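Local coordinates for nucleoporin-like protein RIP (Homo sapiens, PDB 2OLM), which is required for vesicle docking or fusion during acrosome biogenesis and, as a cofactor of HIV-1 Rev, promotes movement of viral RNAs, here represented by its zinc-binding Arf-GAP domain, at residues A[7-12]-A[69-74]; A[14-19]-A[75-80]; A[90-95]-A[118-123]. One frame throughout, in Å; residues are numbered along the deposited sequence.

Contact 1 of 3, residues A[7-12]-A[69-74]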
loop_
_atom_site.group_PDB
_atom_site.type_symbol
_atom_site.label_atom_id
_atom_site.label_comp_id
_atom_site.label_asym_id
_atom_site.label_seq_id
_atom_site.Cartn_x
_atom_site.Cartn_y
_atom_site.Cartn_z
ATOM N N LYS A 7 12.948 4.232 1.659
ATOM C CA LYS A 7 13.124 2.906 2.249
ATOM C C LYS A 7 12.233 2.732 3.501
ATOM O O LYS A 7 11.531 1.741 3.642
ATOM C CB LYS A 7 14.590 2.683 2.601
ATOM C CG LYS A 7 14.893 1.347 3.209
ATOM C CD LYS A 7 16.384 1.280 3.607
ATOM C CE LYS A 7 16.647 0.222 4.628
ATOM N NZ LYS A 7 16.194 -1.095 4.176
ATOM N N GLN A 8 12.304 3.687 4.409
ATOM C CA GLN A 8 11.482 3.635 5.630
ATOM C C GLN A 8 10.000 3.750 5.337
ATOM O O GLN A 8 9.183 3.021 5.946
ATOM C CB GLN A 8 11.900 4.750 6.605
ATOM C CG GLN A 8 13.278 4.551 7.169
ATOM C CD GLN A 8 13.471 3.150 7.690
ATOM O OE1 GLN A 8 12.757 2.711 8.593
ATOM N NE2 GLN A 8 14.425 2.417 7.104
ATOM N N GLU A 9 9.639 4.629 4.413
ATOM C CA GLU A 9 8.241 4.788 3.985
ATOM C C GLU A 9 7.669 3.487 3.439
ATOM O O GLU A 9 6.564 3.093 3.789
ATOM C CB GLU A 9 8.077 5.903 2.943
ATOM C CG GLU A 9 8.231 7.282 3.557
ATOM C CD GLU A 9 8.127 8.398 2.545
ATOM O OE1 GLU A 9 8.131 8.126 1.326
ATOM O OE2 GLU A 9 8.053 9.571 2.980
ATOM N N GLU A 10 8.410 2.795 2.566
ATOM C CA GLU A 10 7.881 1.584 1.989
ATOM C C GLU A 10 7.859 0.442 2.997
ATOM O O GLU A 10 6.956 -0.386 2.985
ATOM C CB GLU A 10 8.684 1.185 0.748
ATOM C CG GLU A 10 8.654 2.248 -0.347
ATOM C CD GLU A 10 7.268 2.652 -0.781
ATOM O OE1 GLU A 10 6.466 1.774 -1.106
ATOM O OE2 GLU A 10 6.953 3.863 -0.757
ATOM N N LYS A 11 8.818 0.425 3.914
ATOM C CA LYS A 11 8.823 -0.549 5.008
ATOM C C LYS A 11 7.576 -0.409 5.861
ATOM O O LYS A 11 6.929 -1.404 6.214
ATOM C CB LYS A 11 10.073 -0.374 5.876
ATOM C CG LYS A 11 10.215 -1.407 6.993
ATOM C CD LYS A 11 11.422 -1.102 7.895
ATOM N N HIS A 12 7.224 0.832 6.147
ATOM C CA HIS A 12 6.027 1.067 6.959
ATOM C C HIS A 12 4.743 0.605 6.261
ATOM O O HIS A 12 3.814 0.048 6.881
ATOM C CB HIS A 12 5.939 2.532 7.352
ATOM C CG HIS A 12 7.023 2.975 8.280
ATOM N ND1 HIS A 12 7.485 4.271 8.303
ATOM C CD2 HIS A 12 7.776 2.293 9.172
ATOM C CE1 HIS A 12 8.463 4.375 9.182
ATOM N NE2 HIS A 12 8.650 3.196 9.740
ATOM N N MET A 69 -3.272 7.243 2.344
ATOM C CA MET A 69 -2.692 8.535 2.079
ATOM C C MET A 69 -1.789 9.083 3.178
ATOM O O MET A 69 -1.053 10.047 2.967
ATOM C CB MET A 69 -3.830 9.505 1.748
ATOM C CG MET A 69 -4.921 8.865 0.742
ATOM S SD MET A 69 -6.135 10.004 0.014
ATOM C CE MET A 69 -4.838 10.910 -0.370
ATOM N N THR A 70 -1.811 8.484 4.359
ATOM C CA THR A 70 -0.987 8.999 5.461
ATOM C C THR A 70 0.421 8.439 5.367
ATOM O O THR A 70 0.627 7.280 5.020
ATOM C CB THR A 70 -1.598 8.576 6.819
ATOM O OG1 THR A 70 -2.956 8.997 6.871
ATOM C CG2 THR A 70 -0.843 9.140 8.003
ATOM N N THR A 71 1.395 9.268 5.725
ATOM C CA THR A 71 2.742 8.772 5.936
ATOM C C THR A 71 2.842 8.455 7.420
ATOM O O THR A 71 3.054 9.356 8.246
ATOM C CB THR A 71 3.788 9.789 5.513
ATOM O OG1 THR A 71 3.570 10.134 4.140
ATOM C CG2 THR A 71 5.183 9.207 5.664
ATOM N N PHE A 72 2.584 7.193 7.769
ATOM C CA PHE A 72 2.630 6.775 9.180
ATOM C C PHE A 72 4.063 6.775 9.659
ATOM O O PHE A 72 4.988 6.476 8.901
ATOM C CB PHE A 72 2.025 5.390 9.355
ATOM C CG PHE A 72 0.543 5.367 9.181
ATOM C CD1 PHE A 72 -0.295 5.884 10.151
ATOM C CD2 PHE A 72 -0.024 4.871 8.033
ATOM C CE1 PHE A 72 -1.661 5.868 9.973
ATOM C CE2 PHE A 72 -1.365 4.893 7.847
ATOM C CZ PHE A 72 -2.204 5.379 8.838
ATOM N N THR A 73 4.274 7.121 10.912
ATOM C CA THR A 73 5.592 7.013 11.531
ATOM C C THR A 73 5.865 5.606 12.096
ATOM O O THR A 73 4.946 4.795 12.282
ATOM C CB THR A 73 5.729 7.986 12.681
ATOM O OG1 THR A 73 4.826 7.597 13.724
ATOM C CG2 THR A 73 5.405 9.408 12.217
ATOM N N GLN A 74 7.130 5.292 12.386
ATOM C CA GLN A 74 7.468 4.046 13.023
ATOM C C GLN A 74 6.699 3.841 14.315
ATOM O O GLN A 74 6.192 2.748 14.583
ATOM C CB GLN A 74 8.984 4.015 13.275
ATOM C CG GLN A 74 9.497 2.708 13.828
ATOM C CD GLN A 74 9.595 1.574 12.798
ATOM O OE1 GLN A 74 9.842 1.811 11.594
ATOM N NE2 GLN A 74 9.414 0.334 13.268
HETATM O O HOH W 1 6.282 6.200 6.693
#
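Helix 7-12 runs beside the irregular segment 69-74 with Glu-9 CA 7.1 Å from Thr-71 CA and, one turn on, His-12 CA 6.9 Å from Gln-74 CA. His-12 gives the largest share of the contact. Its NE2 donates to Gln-74 OE1 at 2.6 Å, a short bond moderately bent at the hydrogen (145°). The oxygen lies almost in the ring plane, yet the donor stands above the plane of the amide, 39° out of it. Gln-74 bends at chi2 (76°), which sends CD back toward the histidine. On the other ring nitrogen, a water 2.8 Å from His-12 ND1 donates to the carbonyl O of Phe-72 and links the imidazole to the backbone of the loop. The ring is lined above and below: Thr-73 C sits over one face, and Gln-8 O, 3.1 Å above the plane, sits near the rim of the other. Glu-9 OE2 only brushes Thr-71 CG2 at 3.9 Å. Gln-74 NE2 bonds to Glu-78 OE2, consistent with the amide being turned with OE1 toward the histidine. With OE1 as acceptor, the bond needs a proton on NE2, which reaches helix 74-82 directly, while ND1 reaches the preceding loop at Phe-72 through the water.

Contact 2 of 3, residues A[14-19]-A[75-80]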
loop_
_atom_site.group_PDB
_atom_site.type_symbol
_atom_site.label_atom_id
_atom_site.label_comp_id
_atom_site.label_asym_id
_atom_site.label_seq_id
_atom_site.Cartn_x
_atom_site.Cartn_y
_atom_site.Cartn_z
ATOM N N LYS A 14 4.672 -1.810 4.003
ATOM C CA LYS A 14 4.690 -3.277 4.050
ATOM C C LYS A 14 4.124 -3.783 5.406
ATOM O O LYS A 14 3.269 -4.699 5.462
ATOM C CB LYS A 14 6.116 -3.784 3.804
ATOM C CG LYS A 14 6.226 -5.310 3.862
ATOM C CD LYS A 14 7.677 -5.838 3.767
ATOM C CE LYS A 14 7.704 -7.356 4.024
ATOM N NZ LYS A 14 9.096 -7.952 4.212
ATOM N N MET A 15 4.585 -3.139 6.479
ATOM C CA MET A 15 4.104 -3.471 7.835
ATOM C C MET A 15 2.598 -3.221 7.971
ATOM O O MET A 15 1.884 -4.026 8.538
ATOM C CB MET A 15 4.879 -2.653 8.872
ATOM C CG MET A 15 6.318 -3.036 9.001
ATOM S SD MET A 15 7.353 -1.782 9.820
ATOM C CE MET A 15 7.143 -2.191 11.566
ATOM N N LEU A 16 2.132 -2.133 7.408
ATOM C CA LEU A 16 0.715 -1.785 7.397
ATOM C C LEU A 16 -0.130 -2.833 6.681
ATOM O O LEU A 16 -1.185 -3.282 7.165
ATOM C CB LEU A 16 0.554 -0.398 6.751
ATOM C CG LEU A 16 -0.843 0.161 6.685
ATOM C CD1 LEU A 16 -1.403 0.345 8.112
ATOM C CD2 LEU A 16 -0.804 1.495 5.927
ATOM N N ARG A 17 0.343 -3.268 5.517
ATOM C CA ARG A 17 -0.400 -4.265 4.738
ATOM C C ARG A 17 -0.341 -5.688 5.324
ATOM O O ARG A 17 -1.255 -6.493 5.096
ATOM C CB ARG A 17 0.090 -4.227 3.302
ATOM C CG ARG A 17 -0.204 -2.910 2.598
ATOM C CD ARG A 17 -1.695 -2.651 2.404
ATOM N NE ARG A 17 -1.932 -1.311 1.882
ATOM C CZ ARG A 17 -3.133 -0.746 1.835
ATOM N NH1 ARG A 17 -4.171 -1.414 2.260
ATOM N NH2 ARG A 17 -3.288 0.460 1.366
ATOM N N ASP A 18 0.702 -5.980 6.096
ATOM C CA ASP A 18 0.710 -7.163 6.937
ATOM C C ASP A 18 -0.493 -7.100 7.891
ATOM O O ASP A 18 -1.216 -8.079 8.052
ATOM C CB ASP A 18 2.024 -7.298 7.690
ATOM C CG ASP A 18 2.100 -8.569 8.529
ATOM O OD1 ASP A 18 2.431 -9.645 7.973
ATOM O OD2 ASP A 18 1.820 -8.476 9.756
ATOM N N MET A 19 -0.731 -5.934 8.488
ATOM C CA MET A 19 -1.821 -5.796 9.439
ATOM C C MET A 19 -3.162 -5.750 8.769
ATOM O O MET A 19 -4.120 -6.353 9.264
ATOM C CB MET A 19 -1.652 -4.525 10.270
ATOM C CG MET A 19 -0.597 -4.662 11.355
ATOM S SD MET A 19 -0.439 -3.183 12.383
ATOM C CE MET A 19 0.589 -2.163 11.316
ATOM N N GLN A 75 6.596 4.926 15.108
ATOM C CA GLN A 75 5.839 4.882 16.382
ATOM C C GLN A 75 4.369 4.480 16.143
ATOM O O GLN A 75 3.794 3.630 16.831
ATOM C CB GLN A 75 5.915 6.253 17.071
ATOM C CG GLN A 75 7.213 6.539 17.794
ATOM C CD GLN A 75 7.265 7.990 18.235
ATOM O OE1 GLN A 75 7.177 8.282 19.440
ATOM N NE2 GLN A 75 7.366 8.906 17.280
ATOM N N GLU A 76 3.752 5.084 15.159
ATOM C CA GLU A 76 2.376 4.741 14.876
ATOM C C GLU A 76 2.198 3.294 14.412
ATOM O O GLU A 76 1.291 2.580 14.864
ATOM C CB GLU A 76 1.809 5.704 13.853
ATOM C CG GLU A 76 1.617 7.099 14.388
ATOM C CD GLU A 76 1.250 8.097 13.360
ATOM O OE1 GLU A 76 1.752 8.037 12.220
ATOM O OE2 GLU A 76 0.452 8.988 13.680
ATOM N N ILE A 77 3.055 2.848 13.485
ATOM C CA ILE A 77 3.005 1.479 12.994
ATOM C C ILE A 77 3.171 0.477 14.144
ATOM O O ILE A 77 2.418 -0.470 14.269
ATOM C CB ILE A 77 4.067 1.258 11.909
ATOM C CG1 ILE A 77 3.723 2.096 10.666
ATOM C CG2 ILE A 77 4.237 -0.257 11.633
ATOM C CD1 ILE A 77 2.461 1.662 9.908
ATOM N N GLU A 78 4.118 0.739 15.035
ATOM C CA GLU A 78 4.319 -0.167 16.170
ATOM C C GLU A 78 3.150 -0.172 17.145
ATOM O O GLU A 78 2.782 -1.221 17.668
ATOM C CB GLU A 78 5.607 0.143 16.894
ATOM C CG GLU A 78 6.837 -0.158 16.018
ATOM C CD GLU A 78 8.150 0.068 16.669
ATOM O OE1 GLU A 78 8.197 0.542 17.813
ATOM O OE2 GLU A 78 9.156 -0.226 16.017
ATOM N N PHE A 79 2.536 0.986 17.357
ATOM C CA PHE A 79 1.327 1.020 18.163
ATOM C C PHE A 79 0.243 0.142 17.561
ATOM O O PHE A 79 -0.433 -0.616 18.224
ATOM C CB PHE A 79 0.843 2.479 18.301
ATOM C CG PHE A 79 -0.411 2.614 19.108
ATOM C CD1 PHE A 79 -0.333 2.525 20.492
ATOM C CD2 PHE A 79 -1.657 2.754 18.513
ATOM C CE1 PHE A 79 -1.460 2.635 21.283
ATOM C CE2 PHE A 79 -2.806 2.849 19.333
ATOM C CZ PHE A 79 -2.669 2.770 20.718
ATOM N N LEU A 80 0.047 0.263 16.258
ATOM C CA LEU A 80 -0.951 -0.530 15.572
ATOM C C LEU A 80 -0.654 -2.033 15.644
ATOM O O LEU A 80 -1.552 -2.835 15.767
ATOM C CB LEU A 80 -1.057 -0.086 14.112
ATOM C CG LEU A 80 -1.699 1.270 13.881
ATOM C CD1 LEU A 80 -1.499 1.780 12.442
ATOM C CD2 LEU A 80 -3.177 1.272 14.246
#
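Two methionines of helix 14-19 reach out on either side of Ile-77 of helix 75-80 and hold its CG2 between their methyl groups. Met-15 comes in obliquely, with CE 3.5 Å from Ile-77 CG2, closer than carbons usually pack; its CB lies against the same methyl. From the other side Met-19 CE stands 4.1 Å from Ile-77 CG2. Both chains bend at chi3 but in opposite senses, 86° in Met-15 and -81° in Met-19, and each turn swings CE round to the isoleucine. Met-19 crosses Leu-80 at about a right angle, laying SD 3.6 Å from Leu-80 CB and against that residue's carbonyl group. The other branch of Ile-77 points its CD1 at Leu-16 CB, 4.2 Å away. All this is apolar side-chain packing between helices that run in nearly the same direction, their axes 10.3 Å apart and inclined by 19°. Phe-72, in the loop leading to helix 74-82, closes over Leu-16 and Ile-77, while Glu-76 bridges to Lys-65 of strand 64-66. Elsewhere on helix 3-20, Lys-14 and Arg-17 form salt bridges to Asp-18 and Glu-10 of the second subunit.

Contact 3 of 3, residues A[90-95]-A[118-123]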
loop_
_atom_site.group_PDB
_atom_site.type_symbol
_atom_site.label_atom_id
_atom_site.label_comp_id
_atom_site.label_asym_id
_atom_site.label_seq_id
_atom_site.Cartn_x
_atom_site.Cartn_y
_atom_site.Cartn_z
ATOM N N GLN A 90 -11.233 -7.284 22.382
ATOM C CA GLN A 90 -11.147 -7.835 23.725
ATOM C C GLN A 90 -11.316 -6.760 24.811
ATOM O O GLN A 90 -11.731 -7.064 25.945
ATOM C CB GLN A 90 -9.832 -8.576 23.893
ATOM C CG GLN A 90 -9.695 -9.784 22.940
ATOM C CD GLN A 90 -10.773 -10.819 23.169
ATOM O OE1 GLN A 90 -11.182 -11.042 24.305
ATOM N NE2 GLN A 90 -11.271 -11.427 22.093
ATOM N N ILE A 91 -11.008 -5.511 24.477
ATOM C CA ILE A 91 -11.112 -4.368 25.397
ATOM C C ILE A 91 -12.492 -3.724 25.262
ATOM O O ILE A 91 -13.355 -3.861 26.128
ATOM C CB ILE A 91 -9.975 -3.333 25.119
ATOM C CG1 ILE A 91 -8.623 -3.997 25.389
ATOM C CG2 ILE A 91 -10.187 -2.053 25.954
ATOM C CD1 ILE A 91 -7.422 -3.234 24.762
ATOM N N TRP A 92 -12.713 -3.074 24.140
ATOM C CA TRP A 92 -13.899 -2.240 23.953
ATOM C C TRP A 92 -15.203 -3.038 23.757
ATOM O O TRP A 92 -16.301 -2.516 23.979
ATOM C CB TRP A 92 -13.665 -1.272 22.761
ATOM C CG TRP A 92 -12.468 -0.442 22.973
ATOM C CD1 TRP A 92 -11.239 -0.619 22.399
ATOM C CD2 TRP A 92 -12.338 0.664 23.874
ATOM N NE1 TRP A 92 -10.340 0.302 22.903
ATOM C CE2 TRP A 92 -11.003 1.102 23.799
ATOM C CE3 TRP A 92 -13.228 1.330 24.728
ATOM C CZ2 TRP A 92 -10.519 2.170 24.585
ATOM C CZ3 TRP A 92 -12.772 2.408 25.467
ATOM C CH2 TRP A 92 -11.415 2.806 25.397
ATOM N N LEU A 93 -15.056 -4.285 23.301
ATOM C CA LEU A 93 -16.174 -5.173 23.095
ATOM C C LEU A 93 -15.963 -6.457 23.923
ATOM O O LEU A 93 -16.546 -7.501 23.596
ATOM C CB LEU A 93 -16.342 -5.545 21.605
ATOM C CG LEU A 93 -16.625 -4.383 20.678
ATOM C CD1 LEU A 93 -16.534 -4.853 19.239
ATOM C CD2 LEU A 93 -17.968 -3.728 21.001
ATOM N N GLY A 94 -15.197 -6.399 25.003
ATOM C CA GLY A 94 -14.911 -7.618 25.776
ATOM C C GLY A 94 -16.141 -8.252 26.357
ATOM O O GLY A 94 -16.168 -9.489 26.556
ATOM N N LEU A 95 -17.181 -7.479 26.627
ATOM C CA LEU A 95 -18.468 -7.995 27.198
ATOM C C LEU A 95 -19.588 -8.089 26.167
ATOM O O LEU A 95 -20.699 -8.500 26.491
ATOM C CB LEU A 95 -18.906 -7.143 28.419
ATOM C CG LEU A 95 -17.838 -6.958 29.471
ATOM C CD1 LEU A 95 -18.376 -6.079 30.627
ATOM C CD2 LEU A 95 -17.299 -8.322 29.984
ATOM N N GLU A 118 -21.519 4.952 23.904
ATOM C CA GLU A 118 -21.644 3.822 24.832
ATOM C C GLU A 118 -20.418 2.955 24.795
ATOM O O GLU A 118 -19.970 2.479 25.827
ATOM C CB GLU A 118 -22.922 3.035 24.552
ATOM C CG GLU A 118 -24.139 3.767 25.101
ATOM C CD GLU A 118 -25.369 2.933 25.164
ATOM O OE1 GLU A 118 -25.401 1.855 24.517
ATOM O OE2 GLU A 118 -26.316 3.418 25.824
ATOM N N LYS A 119 -19.822 2.807 23.620
ATOM C CA LYS A 119 -18.676 1.905 23.439
ATOM C C LYS A 119 -17.415 2.466 24.109
ATOM O O LYS A 119 -16.713 1.768 24.844
ATOM C CB LYS A 119 -18.426 1.634 21.947
ATOM C CG LYS A 119 -17.361 0.651 21.625
ATOM C CD LYS A 119 -17.389 0.294 20.134
ATOM C CE LYS A 119 -16.285 -0.654 19.747
ATOM N NZ LYS A 119 -16.321 -1.068 18.270
ATOM N N TYR A 120 -17.114 3.725 23.794
ATOM C CA TYR A 120 -15.822 4.314 24.134
ATOM C C TYR A 120 -15.844 5.215 25.350
ATOM O O TYR A 120 -14.856 5.271 26.060
ATOM C CB TYR A 120 -15.223 5.090 22.930
ATOM C CG TYR A 120 -14.895 4.188 21.763
ATOM C CD1 TYR A 120 -13.849 3.277 21.818
ATOM C CD2 TYR A 120 -15.657 4.216 20.622
ATOM C CE1 TYR A 120 -13.580 2.426 20.749
ATOM C CE2 TYR A 120 -15.394 3.387 19.561
ATOM C CZ TYR A 120 -14.351 2.484 19.633
ATOM O OH TYR A 120 -14.031 1.615 18.612
ATOM N N GLU A 121 -16.946 5.935 25.561
ATOM C CA GLU A 121 -17.025 6.923 26.654
ATOM C C GLU A 121 -17.635 6.307 27.908
ATOM O O GLU A 121 -17.017 6.302 28.992
ATOM C CB GLU A 121 -17.786 8.176 26.215
ATOM C CG GLU A 121 -17.210 8.860 24.975
ATOM C CD GLU A 121 -17.891 10.145 24.587
ATOM O OE1 GLU A 121 -18.891 10.517 25.220
ATOM O OE2 GLU A 121 -17.395 10.779 23.644
ATOM N N LYS A 122 -18.832 5.741 27.746
ATOM C CA LYS A 122 -19.514 5.110 28.872
ATOM C C LYS A 122 -18.999 3.691 29.146
ATOM O O LYS A 122 -19.237 3.172 30.230
ATOM C CB LYS A 122 -21.001 5.101 28.636
ATOM C CG LYS A 122 -21.579 6.520 28.458
ATOM C CD LYS A 122 -23.021 6.506 28.142
ATOM C CE LYS A 122 -23.558 7.905 27.911
ATOM N NZ LYS A 122 -24.804 7.857 27.092
ATOM N N LYS A 123 -18.307 3.079 28.178
ATOM C CA LYS A 123 -17.654 1.795 28.387
ATOM C C LYS A 123 -18.650 0.696 28.752
ATOM O O LYS A 123 -18.405 -0.117 29.657
ATOM C CB LYS A 123 -16.530 1.953 29.419
ATOM C CG LYS A 123 -15.358 2.619 28.802
ATOM C CD LYS A 123 -14.359 3.089 29.810
ATOM C CE LYS A 123 -13.174 3.697 29.089
ATOM N NZ LYS A 123 -12.229 4.321 30.039
#
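Lys-119 NZ, 3.9 Å from Leu-93 CD1, has two partners beyond the two segments: Asp-30 OD1 in a salt bridge and the Phe-29 ring in a cation-pi contact. This is the zinc-finger side of the Arf-GAP domain. Phe-29 and Asp-30 lie between the zinc ligands Cys-28 and Cys-31 of the four-cysteine site, and the lysine side chain is about 9 Å from the zinc ion. The same Asp-30 oxygen also takes a hydrogen bond from Tyr-120 OH, so neighbouring residues of helix 109-121 share one carboxylate, which would be expected to stabilise the lysine charge. To get there Lys-119 runs fully extended, starting with CG anti to the backbone N (chi1 -175°). On the way, its CE packs 3.7 Å from Leu-93 CD2, and its CG lies over the centre of the Tyr-120 ring.

Trp-92, on the last turn of helix 84-92, covers the largest part of the contact. Tyr-120 meets the indole over one face, with CD1 3.6 Å from Trp-92 CE3. The tyrosine and the six-membered ring of the indole are oblique to each other, planes at 55° and centroids 5.1 Å apart. Ile-91 CG2 lies over the opposite face of the indole, and Lys-123 CE comes to 3.9 Å from Trp-92 CZ3. Beyond the indole, the chain leaving helix 109-121 comes back past this helix end, Trp-125 and Val-127 forming backbone hydrogen bonds with Leu-95 and Ile-91. At the indole's edge and near its plane, Trp-92 CE3 stands 3.5 Å from the carbonyl O of Lys-119, a buried oxygen that has no hydrogen-bond partner in the model.

In the fold
Contacts 1 and 2 form one continuous patch, their centres 9 Å apart, in which helix 3-20 lies first against the loop after strand 64-66 and then against helix 74-82. Their segments alternate along the chain, so the N-terminal helix is fastened to the part of the domain that follows the zinc finger and the three-stranded sheet; the second subunit touches both. Contact 3 comes later in the sequence and lies on the opposite side of the chain's centre, 30 Å from contact 1 and 23 Å from contact 2 between centres. Helix 84-92 follows helix 74-82 directly, linking contact 2 to contact 3, where helix 109-121 packs beside the zinc site. All three lie within the one Arf-GAP domain.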